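Tryptase inhibitor (Rhipicephalus appendiculatus, PDB 2UUY) probably inhibits serine endopeptidases such as tryptase, here through this small disulfide-rich, Kunitz-like domain of a longer, probably secreted tick protein. Local coordinates at residues M43-C46 with A47-C50. Numbering follows the deposited sequence.
Sequences MGEC and ARNC
Glu45 sets CG anti to its carbonyl carbon (chi1 -66°) and bends at chi2, while Arg48, three residues on, places CG between its backbone N and carbonyl carbon (chi1 72°) and runs extended to NE, so that carboxylate and guanidinium end side by side. The salt bridge is side-on: Arg48 NH2 meets Glu45 OE1 on its syn side at 2.9 Å, and Arg48 NE reaches Glu45 OE2 at 3.0 Å from above the carboxylate plane. Both oxygens lie near the guanidinium plane, although the two planes are turned 49° apart. With an alanine at Glu45, Arg48 would lose both carboxylate oxygens, and its guanidinium is likely to swing away from the helix. Beside it, Asn49 donates from ND2 to Glu45 O at 2.8 Å; this amide nitrogen also sits over one guanidinium face. Asn49 N instead makes a shorter i to i+3 bond to Cys46 O, 2.9 Å, ending the helical pattern, and Cys50 N to Ala47 O closes a type I turn. The Cys50-Cys24 disulfide ties this tail to strand 19-25, and Cys46-Cys29 joins the helix to strand 28-34, the helix-to-hairpin link of the Kunitz fold.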
loop_
_atom_site.group_PDB
_atom_site.type_symbol
_atom_site.label_atom_id
_atom_site.label_comp_id
_atom_site.label_asym_id
_atom_site.label_seq_id
_atom_site.Cartn_x
_atom_site.Cartn_y
_atom_site.Cartn_z
ATOM N N MET B 43 -9.166 21.301 -0.587
ATOM C CA MET B 43 -9.729 21.987 0.555
ATOM C C MET B 43 -10.772 23.020 0.151
ATOM O O MET B 43 -11.840 23.105 0.776
ATOM C CB MET B 43 -8.615 22.636 1.373
ATOM C CG MET B 43 -9.114 23.470 2.514
ATOM S SD MET B 43 -10.070 22.599 3.745
ATOM C CE MET B 43 -8.879 22.210 5.002
ATOM N N GLY B 44 -10.505 23.797 -0.891
ATOM C CA GLY B 44 -11.431 24.858 -1.257
ATOM C C GLY B 44 -12.741 24.335 -1.773
ATOM O O GLY B 44 -13.783 24.983 -1.614
ATOM N N GLU B 45 -12.727 23.162 -2.401
ATOM C CA GLU B 45 -13.966 22.563 -2.866
ATOM C C GLU B 45 -14.775 22.067 -1.664
ATOM O O GLU B 45 -15.998 22.172 -1.672
ATOM C CB GLU B 45 -13.689 21.460 -3.886
ATOM C CG GLU B 45 -13.091 22.020 -5.163
ATOM C CD GLU B 45 -14.046 22.976 -5.865
ATOM O OE1 GLU B 45 -15.025 22.507 -6.492
ATOM O OE2 GLU B 45 -13.856 24.203 -5.723
ATOM N N CYS B 46 -14.125 21.499 -0.646
ATOM C CA CYS B 46 -14.831 21.167 0.582
ATOM C C CYS B 46 -15.404 22.420 1.230
ATOM O O CYS B 46 -16.572 22.450 1.612
ATOM C CB CYS B 46 -13.862 20.452 1.534
ATOM S SG CYS B 46 -14.652 19.860 3.040
ATOM N N ALA B 47 -14.574 23.454 1.353
ATOM C CA ALA B 47 -14.978 24.625 2.125
ATOM C C ALA B 47 -16.213 25.318 1.557
ATOM O O ALA B 47 -17.107 25.718 2.309
ATOM C CB ALA B 47 -13.817 25.608 2.234
ATOM N N ARG B 48 -16.322 25.376 0.243
ATOM C CA ARG B 48 -17.478 26.036 -0.337
ATOM C C ARG B 48 -18.737 25.191 -0.214
ATOM O O ARG B 48 -19.836 25.696 -0.425
ATOM C CB ARG B 48 -17.214 26.457 -1.756
ATOM C CG ARG B 48 -17.148 25.367 -2.750
ATOM C CD ARG B 48 -16.752 25.972 -4.089
ATOM N NE ARG B 48 -16.744 24.984 -5.158
ATOM C CZ ARG B 48 -17.808 24.652 -5.862
ATOM N NH1 ARG B 48 -18.997 25.196 -5.618
ATOM N NH2 ARG B 48 -17.678 23.738 -6.805
ATOM N N ASN B 49 -18.572 23.929 0.197
ATOM C CA ASN B 49 -19.645 22.983 0.442
ATOM C C ASN B 49 -19.820 22.673 1.918
ATOM O O ASN B 49 -20.328 21.604 2.268
ATOM C CB ASN B 49 -19.370 21.692 -0.369
ATOM C CG ASN B 49 -19.670 21.877 -1.840
ATOM O OD1 ASN B 49 -20.849 22.043 -2.226
ATOM N ND2 ASN B 49 -18.637 21.895 -2.675
ATOM N N CYS B 50 -19.418 23.587 2.809
ATOM C CA CYS B 50 -19.405 23.318 4.243
ATOM C C CYS B 50 -19.860 24.582 4.961
ATOM O O CYS B 50 -19.264 25.635 4.756
ATOM C CB CYS B 50 -18.002 22.917 4.688
ATOM S SG CYS B 50 -17.933 22.289 6.354
#